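Local coordinates for protein cytochrome c, class II (Shewanella frigidimarina, PDB 4ULV) that carries a covalently bound heme c, binds diatomic gases and probably takes part in electron transfer, at residues G17-N22 / A49-I54; T43-V48 / A94-A99; I9-A14 / P55-I60. All coordinates share one frame; numbering follows the deposited sequence.

In the fold
Contact 1 packs helix 5-30 on helix 38-51, contact 2 packs helix 38-51 on helix 78-98, and contact 3 packs helix 5-30 on the loop after helix 38-51. Contacts 1 and 2, centres about 11 Å apart, meet where N22 OD1 lies 3.0 Å from R44 NH1 and 3.1 Å from N47 ND2, both probable hydrogen bonds. Contacts 1 and 3, centres about 12 Å apart, both touch the heme: contact 1 beside the macrocycle, contact 3 at a propionate. Contacts 2 and 3 lie on opposite sides of the chain's centre, about 22 Å between centres. All three reach the second subunit.

Contact 1: residues G17-N22 / A49-I54; sequences GLIAYN and AALSKI. With HEC (heme c), chain C.
I19 and L51 lie alongside each other, their side chains running in opposite senses, where helix 5-30 meets the end of helix 38-51 inside the four-helix bundle of a cytochrome c'. The tightest point is I19 CG1 against L51 CB, 3.5 Å, closer than usual for two carbons. With chi1 at -72°, I19 CG1 stands anti to the carbonyl carbon and faces L51, while CG2, anti to the backbone N, goes to the heme and lies 3.8 Å from HEC CBB. I19 thus touches L51 with one branch and the heme with the other, and its CD1 packs 3.7 Å from L51 O. An alanine here would probably leave a gap between L51 and the heme, with CG1, CD1 and CG2 gone. L18 lies across L51, whose CD1 rests 3.9 Å from L18 CB. L51 also packs on L51 of the second subunit, which places this contact near the dimer interface. N22 likewise lies across L51, its ND2 4.0 Å from L51 CD1. That same ND2 gives a hydrogen bond of 2.9 Å to L18 O, 164° at the hydrogen; N22 N also binds L18 O, from the opposite face of the carbonyl plane.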
loop_
_atom_site.group_PDB
_atom_site.type_symbol
_atom_site.label_atom_id
_atom_site.label_comp_id
_atom_site.label_asym_id
_atom_site.label_seq_id
_atom_site.Cartn_x
_atom_site.Cartn_y
_atom_site.Cartn_z
ATOM N N GLY A 17 -5.786 6.546 0.355
ATOM C CA GLY A 17 -6.340 6.316 1.641
ATOM C C GLY A 17 -5.389 5.700 2.649
ATOM O O GLY A 17 -5.393 5.998 3.832
ATOM N N LEU A 18 -4.669 4.717 2.154
ATOM C CA LEU A 18 -3.653 4.045 3.007
ATOM C C LEU A 18 -2.516 5.017 3.430
ATOM O O LEU A 18 -2.094 4.985 4.590
ATOM C CB LEU A 18 -3.103 2.805 2.371
ATOM C CG LEU A 18 -4.102 1.692 2.064
ATOM C CD1 LEU A 18 -3.313 0.645 1.314
ATOM C CD2 LEU A 18 -4.738 1.132 3.286
ATOM N N ILE A 19 -2.138 5.834 2.476
ATOM C CA ILE A 19 -1.107 6.873 2.774
ATOM C C ILE A 19 -1.659 7.752 3.886
ATOM O O ILE A 19 -0.953 8.076 4.885
ATOM C CB ILE A 19 -0.783 7.675 1.532
ATOM C CG1 ILE A 19 0.018 6.839 0.553
ATOM C CG2 ILE A 19 -0.076 8.985 1.849
ATOM C CD1 ILE A 19 0.141 7.437 -0.814
ATOM N N ALA A 20 -2.911 8.209 3.720
ATOM C CA ALA A 20 -3.520 9.184 4.689
ATOM C C ALA A 20 -3.618 8.560 6.077
ATOM O O ALA A 20 -3.370 9.209 7.099
ATOM C CB ALA A 20 -4.862 9.668 4.233
ATOM N N TYR A 21 -3.972 7.291 6.164
ATOM C CA TYR A 21 -4.084 6.651 7.466
ATOM C C TYR A 21 -2.726 6.631 8.194
ATOM O O TYR A 21 -2.655 6.941 9.370
ATOM C CB TYR A 21 -4.626 5.211 7.337
ATOM C CG TYR A 21 -4.664 4.436 8.615
ATOM C CD1 TYR A 21 -5.736 4.543 9.497
ATOM C CD2 TYR A 21 -3.556 3.653 9.006
ATOM C CE1 TYR A 21 -5.766 3.845 10.692
ATOM C CE2 TYR A 21 -3.567 2.953 10.214
ATOM C CZ TYR A 21 -4.658 3.083 11.065
ATOM O OH TYR A 21 -4.717 2.417 12.240
ATOM N N ASN A 22 -1.693 6.276 7.466
ATOM C CA ASN A 22 -0.388 6.180 8.080
ATOM C C ASN A 22 0.211 7.544 8.391
ATOM O O ASN A 22 0.700 7.744 9.499
ATOM C CB ASN A 22 0.532 5.323 7.166
ATOM C CG ASN A 22 0.276 3.836 7.319
ATOM O OD1 ASN A 22 0.763 3.234 8.256
ATOM N ND2 ASN A 22 -0.584 3.287 6.465
ATOM N N ALA A 49 6.578 5.848 2.677
ATOM C CA ALA A 49 7.546 5.902 1.618
ATOM C C ALA A 49 7.279 4.795 0.526
ATOM O O ALA A 49 7.391 5.084 -0.640
ATOM C CB ALA A 49 8.975 5.710 2.169
ATOM N N ALA A 50 6.862 3.609 0.958
ATOM C CA ALA A 50 6.531 2.532 -0.002
ATOM C C ALA A 50 5.254 2.830 -0.742
ATOM O O ALA A 50 5.143 2.701 -1.953
ATOM C CB ALA A 50 6.405 1.209 0.734
ATOM N N LEU A 51 4.254 3.293 -0.000
ATOM C CA LEU A 51 2.933 3.619 -0.571
ATOM C C LEU A 51 2.974 4.738 -1.556
ATOM O O LEU A 51 2.206 4.832 -2.501
ATOM C CB LEU A 51 1.885 3.882 0.499
ATOM C CG LEU A 51 1.399 2.688 1.333
ATOM C CD1 LEU A 51 0.762 3.133 2.657
ATOM C CD2 LEU A 51 0.438 1.752 0.549
ATOM N N SER A 52 3.900 5.699 -1.316
ATOM C CA SER A 52 4.010 6.829 -2.172
ATOM C C SER A 52 4.309 6.508 -3.615
ATOM O O SER A 52 4.026 7.285 -4.524
ATOM C CB SER A 52 5.074 7.817 -1.637
ATOM O OG SER A 52 6.380 7.331 -1.878
ATOM N N LYS A 53 4.880 5.312 -3.822
ATOM C CA LYS A 53 5.215 4.855 -5.146
ATOM C C LYS A 53 4.054 4.145 -5.903
ATOM O O LYS A 53 4.235 3.806 -7.058
ATOM C CB LYS A 53 6.404 3.902 -5.087
ATOM C CG LYS A 53 7.689 4.572 -4.555
ATOM C CD LYS A 53 8.843 3.627 -4.550
ATOM C CE LYS A 53 9.052 3.074 -3.181
ATOM N NZ LYS A 53 10.302 2.275 -3.108
ATOM N N ILE A 54 2.962 3.971 -5.187
ATOM C CA ILE A 54 1.792 3.162 -5.716
ATOM C C ILE A 54 0.791 3.957 -6.592
ATOM O O ILE A 54 0.464 3.511 -7.678
ATOM C CB ILE A 54 1.096 2.453 -4.581
ATOM C CG1 ILE A 54 1.997 1.490 -3.820
ATOM C CG2 ILE A 54 -0.172 1.675 -5.070
ATOM C CD1 ILE A 54 2.633 0.452 -4.592
HETATM FE FE HEC C . -3.407 12.972 -2.452
HETATM C CHA HEC C . -6.549 11.924 -3.357
HETATM C CHB HEC C . -4.045 12.056 0.727
HETATM C CHC HEC C . -0.123 13.391 -1.700
HETATM C CHD HEC C . -2.763 13.781 -5.686
HETATM N NA HEC C . -5.046 12.091 -1.501
HETATM C C1A HEC C . -6.251 11.757 -2.002
HETATM C C2A HEC C . -7.104 11.249 -1.012
HETATM C C3A HEC C . -6.393 11.288 0.146
HETATM C C4A HEC C . -5.102 11.813 -0.185
HETATM C CMA HEC C . -6.861 10.888 1.503
HETATM C CAA HEC C . -8.546 10.772 -1.227
HETATM C CBA HEC C . -8.553 9.278 -1.607
HETATM C CGA HEC C . -9.962 8.711 -1.746
HETATM O O1A HEC C . -10.611 8.998 -2.749
HETATM O O2A HEC C . -10.373 7.948 -0.858
HETATM N NB HEC C . -2.226 12.661 -0.785
HETATM C C1B HEC C . -2.668 12.402 0.478
HETATM C C2B HEC C . -1.693 12.578 1.469
HETATM C C3B HEC C . -0.604 12.946 0.735
HETATM C C4B HEC C . -0.919 13.006 -0.619
HETATM C CMB HEC C . -1.860 12.478 2.931
HETATM C CAB HEC C . 0.794 13.294 1.217
HETATM C CBB HEC C . 1.313 12.440 2.368
HETATM N NC HEC C . -1.663 13.443 -3.526
HETATM C C1C HEC C . -0.385 13.655 -3.024
HETATM C C2C HEC C . 0.477 14.098 -4.046
HETATM C C3C HEC C . -0.275 14.196 -5.214
HETATM C C4C HEC C . -1.600 13.781 -4.814
HETATM C CMC HEC C . 1.957 14.420 -3.815
HETATM C CAC HEC C . 0.110 14.666 -6.583
HETATM C CBC HEC C . 1.530 14.539 -7.047
HETATM N ND HEC C . -4.465 12.837 -4.245
HETATM C C1D HEC C . -4.097 13.325 -5.421
HETATM C C2D HEC C . -5.153 13.318 -6.379
HETATM C C3D HEC C . -6.188 12.698 -5.739
HETATM C C4D HEC C . -5.764 12.469 -4.406
HETATM C CMD HEC C . -5.112 13.770 -7.781
HETATM C CAD HEC C . -7.510 12.328 -6.337
HETATM C CBD HEC C . -7.606 10.847 -6.712
HETATM C CGD HEC C . -8.966 10.458 -7.324
HETATM O O1D HEC C . -10.006 10.945 -6.752
HETATM O O2D HEC C . -8.916 9.770 -8.353
#

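Contact 2: residues T43-V48 / A94-A99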
loop_
_atom_site.group_PDB
_atom_site.type_symbol
_atom_site.label_atom_id
_atom_site.label_comp_id
_atom_site.label_asym_id
_atom_site.label_seq_id
_atom_site.Cartn_x
_atom_site.Cartn_y
_atom_site.Cartn_z
ATOM N N THR A 43 7.974 2.837 11.402
ATOM C CA THR A 43 7.425 1.844 10.451
ATOM C C THR A 43 6.258 2.464 9.615
ATOM O O THR A 43 6.132 2.122 8.418
ATOM C CB THR A 43 7.100 0.538 11.143
ATOM O OG1 THR A 43 7.293 -0.536 10.198
ATOM C CG2 THR A 43 5.734 0.559 11.720
ATOM N N ARG A 44 5.552 3.429 10.199
ATOM C CA ARG A 44 4.586 4.185 9.434
ATOM C C ARG A 44 5.243 5.024 8.379
ATOM O O ARG A 44 4.737 5.153 7.257
ATOM C CB ARG A 44 3.635 4.985 10.315
ATOM C CG ARG A 44 2.736 4.030 11.133
ATOM C CD ARG A 44 1.407 4.590 11.312
ATOM N NE ARG A 44 0.688 3.936 12.335
ATOM C CZ ARG A 44 -0.027 2.834 12.148
ATOM N NH1 ARG A 44 -0.027 2.250 10.970
ATOM N NH2 ARG A 44 -0.706 2.360 13.172
ATOM N N ALA A 45 6.394 5.626 8.732
ATOM C CA ALA A 45 7.101 6.370 7.726
ATOM C C ALA A 45 7.573 5.464 6.590
ATOM O O ALA A 45 7.521 5.841 5.401
ATOM C CB ALA A 45 8.316 7.089 8.383
ATOM N N ASP A 46 8.014 4.257 6.923
ATOM C CA ASP A 46 8.412 3.294 5.882
ATOM C C ASP A 46 7.165 2.904 5.048
ATOM O O ASP A 46 7.250 2.839 3.826
ATOM C CB ASP A 46 9.040 2.063 6.535
ATOM C CG ASP A 46 10.403 2.355 7.212
ATOM O OD1 ASP A 46 11.111 3.208 6.677
ATOM O OD2 ASP A 46 10.707 1.780 8.281
ATOM N N ASN A 47 6.000 2.751 5.692
ATOM C CA ASN A 47 4.742 2.487 4.944
ATOM C C ASN A 47 4.465 3.620 3.962
ATOM O O ASN A 47 4.160 3.419 2.783
ATOM C CB ASN A 47 3.579 2.351 5.848
ATOM C CG ASN A 47 3.576 1.070 6.671
ATOM O OD1 ASN A 47 4.315 0.111 6.327
ATOM N ND2 ASN A 47 2.742 0.962 7.675
ATOM N N VAL A 48 4.544 4.864 4.458
ATOM C CA VAL A 48 4.311 5.994 3.565
ATOM C C VAL A 48 5.290 6.068 2.384
ATOM O O VAL A 48 4.971 6.342 1.242
ATOM C CB VAL A 48 4.245 7.371 4.362
ATOM C CG1 VAL A 48 4.140 8.553 3.412
ATOM C CG2 VAL A 48 3.053 7.338 5.323
ATOM N N ALA A 94 12.738 10.514 2.564
ATOM C CA ALA A 94 13.501 11.356 3.503
ATOM C C ALA A 94 12.897 11.367 4.913
ATOM O O ALA A 94 13.603 11.361 5.926
ATOM C CB ALA A 94 13.664 12.761 2.988
ATOM N N LEU A 95 11.568 11.341 4.977
ATOM C CA LEU A 95 10.926 11.228 6.271
ATOM C C LEU A 95 11.192 9.899 6.954
ATOM O O LEU A 95 11.400 9.810 8.171
ATOM C CB LEU A 95 9.397 11.439 6.097
ATOM C CG LEU A 95 8.466 11.243 7.287
ATOM C CD1 LEU A 95 8.861 12.143 8.457
ATOM C CD2 LEU A 95 7.011 11.521 6.886
ATOM N N ALA A 96 11.147 8.836 6.142
ATOM C CA ALA A 96 11.506 7.515 6.658
ATOM C C ALA A 96 12.943 7.483 7.221
ATOM O O ALA A 96 13.177 6.862 8.262
ATOM C CB ALA A 96 11.278 6.431 5.631
ATOM N N VAL A 97 13.889 8.135 6.517
ATOM C CA VAL A 97 15.269 8.216 7.040
ATOM C C VAL A 97 15.267 9.021 8.345
ATOM O O VAL A 97 15.878 8.572 9.332
ATOM C CB VAL A 97 16.228 8.845 5.971
ATOM C CG1 VAL A 97 17.564 9.155 6.548
ATOM C CG2 VAL A 97 16.415 7.917 4.780
ATOM N N ALA A 98 14.583 10.183 8.376
ATOM C CA ALA A 98 14.605 10.999 9.575
ATOM C C ALA A 98 14.030 10.259 10.776
ATOM O O ALA A 98 14.481 10.375 11.909
ATOM C CB ALA A 98 13.790 12.286 9.335
ATOM N N ALA A 99 13.014 9.415 10.497
ATOM C CA ALA A 99 12.395 8.638 11.543
ATOM C C ALA A 99 13.258 7.543 12.175
ATOM O O ALA A 99 12.923 7.006 13.218
ATOM C CB ALA A 99 11.094 8.005 11.016
#
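D46 OD1 rests 3.4 Å from A96 CB and is gripped by K100 NZ, just beyond the segment 94-99, in a salt bridge. A96 O accepts a hydrogen bond from the same NZ. The lysine thereby ties the two helices together at one margin of the contact, in a place where they otherwise meet through carbon. D46 has CG anti to its carbonyl carbon (chi1 -68°), which brings CG, and the carboxylate with it, to the side of A96.

The middle of the contact is nearly all alanine. A45 CB points at the segment 94-99 and sits among three residues: 3.7 Å from A96 CA, 3.9 Å from A99 CB, and 4.3 Å from L95 CG. A96 CB points back and touches A45 O as well as D46. With alanines at the closest point, the backbones come near: the CA atoms of A45 and A96 are 4.7 Å apart, and the axes of 43-48 and 94-98 approach to 8.2 Å. The side chain of L95 packs on A110 and T114 of helix 104-125 as well as flanking A45. M26 of helix 5-30 also packs on A45, so residues of all four long helices converge here. The segments run almost antiparallel, at 165°, as neighbouring helices do in the four-helix bundle of the cytochromes c'.

Contact 3: residues I9-A14 / P55-I60; sequences IEYRQA and PHEGFI. With HEC (heme c), chain C.
R12 lies flat on F59, guanidinium and ring planes only 5° apart, and this stack is the packed heart of the contact. R12 CD stands over the centre of the ring, 3.7 Å from its centroid, a CH-pi contact; CZ is off-centre at 4.4 Å, a cation-pi contact. On the other face of the guanidinium I9 CG1 sits over its centre, so the flat group is held between two residues. Its edge does the polar work. NE donates to HEC O2D at 2.8 Å and 167°, and NH1 donates to G58 O, also at 2.8 Å, arriving from above the carbonyl plane. S63 OG bonds NH1 and T68 OG1 bonds NH2, which would tend to fix the rotation of the group. A chi1 of 72° sets R12 CG between the backbone N and the carbonyl carbon, and the chain then bends at chi2. R12 CB meets P55 O, and it presses so near G58 that a CB on that residue would clash with it.

Away from the heme the contact is looser. Y11 OH and E57 OE1 are 3.8 Å apart, too far to bond directly, and a water 2.7 Å from Y11 OH joins them. Their stronger partners belong to the second subunit: its N22 ND2 binds Y11 OH, its Y21 OH bonds E57 OE2, and its R44 NH1 makes a salt bridge to E57 OE1.

Next along the helix from R12, Q13 NE2 donates to HEC O1D at 3.0 Å. Arginine and glutamine from one helix thus each take an oxygen of the same carboxylate, forming a heme propionate-binding site.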
loop_
_atom_site.group_PDB
_atom_site.type_symbol
_atom_site.label_atom_id
_atom_site.label_comp_id
_atom_site.label_asym_id
_atom_site.label_seq_id
_atom_site.Cartn_x
_atom_site.Cartn_y
_atom_site.Cartn_z
ATOM N N ILE A 9 -8.920 4.394 -11.220
ATOM C CA ILE A 9 -9.320 5.351 -10.197
ATOM C C ILE A 9 -9.455 4.716 -8.846
ATOM O O ILE A 9 -8.932 5.236 -7.837
ATOM C CB ILE A 9 -10.702 5.976 -10.584
ATOM C CG1 ILE A 9 -10.557 6.823 -11.831
ATOM C CG2 ILE A 9 -11.272 6.751 -9.421
ATOM C CD1 ILE A 9 -11.914 7.091 -12.582
ATOM N N GLU A 10 -10.054 3.531 -8.744
ATOM C CA GLU A 10 -10.158 2.878 -7.471
ATOM C C GLU A 10 -8.763 2.519 -6.906
ATOM O O GLU A 10 -8.568 2.604 -5.707
ATOM C CB GLU A 10 -11.043 1.623 -7.604
ATOM C CG GLU A 10 -12.492 2.067 -7.762
ATOM C CD GLU A 10 -13.453 1.006 -8.285
ATOM O OE1 GLU A 10 -13.116 -0.177 -8.182
ATOM O OE2 GLU A 10 -14.581 1.360 -8.776
ATOM N N TYR A 11 -7.864 2.120 -7.788
ATOM C CA TYR A 11 -6.491 1.777 -7.385
ATOM C C TYR A 11 -5.809 3.009 -6.751
ATOM O O TYR A 11 -5.251 2.909 -5.617
ATOM C CB TYR A 11 -5.755 1.275 -8.598
ATOM C CG TYR A 11 -4.330 0.796 -8.357
ATOM C CD1 TYR A 11 -4.073 -0.509 -7.989
ATOM C CD2 TYR A 11 -3.258 1.661 -8.519
ATOM C CE1 TYR A 11 -2.776 -0.953 -7.804
ATOM C CE2 TYR A 11 -1.962 1.241 -8.294
ATOM C CZ TYR A 11 -1.738 -0.072 -7.931
ATOM O OH TYR A 11 -0.469 -0.593 -7.709
ATOM N N ARG A 12 -5.813 4.135 -7.458
ATOM C CA ARG A 12 -5.089 5.305 -6.875
ATOM C C ARG A 12 -5.759 5.801 -5.591
ATOM O O ARG A 12 -5.100 6.197 -4.652
ATOM C CB ARG A 12 -4.894 6.416 -7.909
ATOM C CG ARG A 12 -6.153 7.189 -8.288
ATOM C CD ARG A 12 -6.078 7.603 -9.722
ATOM N NE ARG A 12 -7.173 8.527 -10.085
ATOM C CZ ARG A 12 -7.481 8.828 -11.343
ATOM N NH1 ARG A 12 -6.888 8.227 -12.364
ATOM N NH2 ARG A 12 -8.407 9.752 -11.613
ATOM N N GLN A 13 -7.103 5.821 -5.565
ATOM C CA GLN A 13 -7.843 6.210 -4.338
ATOM C C GLN A 13 -7.548 5.317 -3.112
ATOM O O GLN A 13 -7.327 5.792 -1.993
ATOM C CB GLN A 13 -9.352 6.275 -4.571
ATOM C CG GLN A 13 -9.740 7.370 -5.557
ATOM C CD GLN A 13 -11.224 7.348 -5.913
ATOM O OE1 GLN A 13 -11.886 6.306 -5.807
ATOM N NE2 GLN A 13 -11.727 8.499 -6.360
ATOM N N ALA A 14 -7.470 4.011 -3.367
ATOM C CA ALA A 14 -7.166 3.037 -2.322
ATOM C C ALA A 14 -5.764 3.339 -1.744
ATOM O O ALA A 14 -5.599 3.375 -0.536
ATOM C CB ALA A 14 -7.176 1.619 -2.851
ATOM N N PRO A 55 0.331 5.144 -6.174
ATOM C CA PRO A 55 -0.868 5.715 -6.890
ATOM C C PRO A 55 -0.599 6.251 -8.266
ATOM O O PRO A 55 -1.553 6.336 -9.084
ATOM C CB PRO A 55 -1.353 6.861 -5.997
ATOM C CG PRO A 55 -0.113 7.225 -5.186
ATOM C CD PRO A 55 0.627 5.922 -4.954
ATOM N N HIS A 56 0.645 6.676 -8.598
ATOM C CA HIS A 56 0.897 7.272 -9.890
ATOM C C HIS A 56 0.370 6.403 -11.074
ATOM O O HIS A 56 -0.138 6.964 -12.066
ATOM C CB HIS A 56 2.384 7.533 -10.041
ATOM C CG HIS A 56 2.739 8.142 -11.336
ATOM N ND1 HIS A 56 3.200 7.405 -12.401
ATOM C CD2 HIS A 56 2.688 9.412 -11.767
ATOM C CE1 HIS A 56 3.425 8.196 -13.428
ATOM N NE2 HIS A 56 3.113 9.424 -13.066
ATOM N N GLU A 57 0.580 5.103 -10.995
ATOM C CA GLU A 57 0.176 4.150 -12.036
ATOM C C GLU A 57 -1.309 4.303 -12.413
ATOM O O GLU A 57 -1.667 4.037 -13.576
ATOM C CB GLU A 57 0.454 2.748 -11.557
ATOM C CG GLU A 57 0.196 1.685 -12.652
ATOM C CD GLU A 57 0.547 0.276 -12.290
ATOM O OE1 GLU A 57 1.088 0.059 -11.159
ATOM O OE2 GLU A 57 0.372 -0.603 -13.182
ATOM N N GLY A 58 -2.132 4.703 -11.460
ATOM C CA GLY A 58 -3.548 4.868 -11.764
ATOM C C GLY A 58 -3.928 6.077 -12.601
ATOM O O GLY A 58 -5.097 6.162 -13.013
ATOM N N PHE A 59 -3.036 7.039 -12.820
ATOM C CA PHE A 59 -3.397 8.272 -13.531
ATOM C C PHE A 59 -3.337 8.166 -15.051
ATOM O O PHE A 59 -2.576 8.879 -15.743
ATOM C CB PHE A 59 -2.598 9.436 -12.993
ATOM C CG PHE A 59 -3.037 9.860 -11.615
ATOM C CD1 PHE A 59 -4.102 10.743 -11.435
ATOM C CD2 PHE A 59 -2.423 9.303 -10.464
ATOM C CE1 PHE A 59 -4.501 11.059 -10.166
ATOM C CE2 PHE A 59 -2.860 9.657 -9.205
ATOM C CZ PHE A 59 -3.910 10.553 -9.063
ATOM N N ILE A 60 -4.160 7.243 -15.555
ATOM C CA ILE A 60 -4.207 6.937 -16.974
ATOM C C ILE A 60 -4.983 8.004 -17.736
ATOM O O ILE A 60 -5.941 8.647 -17.182
ATOM C CB ILE A 60 -4.729 5.490 -17.217
ATOM C CG1 ILE A 60 -6.230 5.400 -16.844
ATOM C CG2 ILE A 60 -3.894 4.516 -16.387
ATOM C CD1 ILE A 60 -6.791 4.039 -17.230
HETATM FE FE HEC C . -3.407 12.972 -2.452
HETATM C CHA HEC C . -6.549 11.924 -3.357
HETATM C CHB HEC C . -4.045 12.056 0.727
HETATM C CHC HEC C . -0.123 13.391 -1.700
HETATM C CHD HEC C . -2.763 13.781 -5.686
HETATM N NA HEC C . -5.046 12.091 -1.501
HETATM C C1A HEC C . -6.251 11.757 -2.002
HETATM C C2A HEC C . -7.104 11.249 -1.012
HETATM C C3A HEC C . -6.393 11.288 0.146
HETATM C C4A HEC C . -5.102 11.813 -0.185
HETATM C CMA HEC C . -6.861 10.888 1.503
HETATM C CAA HEC C . -8.546 10.772 -1.227
HETATM C CBA HEC C . -8.553 9.278 -1.607
HETATM C CGA HEC C . -9.962 8.711 -1.746
HETATM O O1A HEC C . -10.611 8.998 -2.749
HETATM O O2A HEC C . -10.373 7.948 -0.858
HETATM N NB HEC C . -2.226 12.661 -0.785
HETATM C C1B HEC C . -2.668 12.402 0.478
HETATM C C2B HEC C . -1.693 12.578 1.469
HETATM C C3B HEC C . -0.604 12.946 0.735
HETATM C C4B HEC C . -0.919 13.006 -0.619
HETATM C CMB HEC C . -1.860 12.478 2.931
HETATM C CAB HEC C . 0.794 13.294 1.217
HETATM C CBB HEC C . 1.313 12.440 2.368
HETATM N NC HEC C . -1.663 13.443 -3.526
HETATM C C1C HEC C . -0.385 13.655 -3.024
HETATM C C2C HEC C . 0.477 14.098 -4.046
HETATM C C3C HEC C . -0.275 14.196 -5.214
HETATM C C4C HEC C . -1.600 13.781 -4.814
HETATM C CMC HEC C . 1.957 14.420 -3.815
HETATM C CAC HEC C . 0.110 14.666 -6.583
HETATM C CBC HEC C . 1.530 14.539 -7.047
HETATM N ND HEC C . -4.465 12.837 -4.245
HETATM C C1D HEC C . -4.097 13.325 -5.421
HETATM C C2D HEC C . -5.153 13.318 -6.379
HETATM C C3D HEC C . -6.188 12.698 -5.739
HETATM C C4D HEC C . -5.764 12.469 -4.406
HETATM C CMD HEC C . -5.112 13.770 -7.781
HETATM C CAD HEC C . -7.510 12.328 -6.337
HETATM C CBD HEC C . -7.606 10.847 -6.712
HETATM C CGD HEC C . -8.966 10.458 -7.324
HETATM O O1D HEC C . -10.006 10.945 -6.752
HETATM O O2D HEC C . -8.916 9.770 -8.353
HETATM O O HOH W 1 1.466 1.002 -8.693
#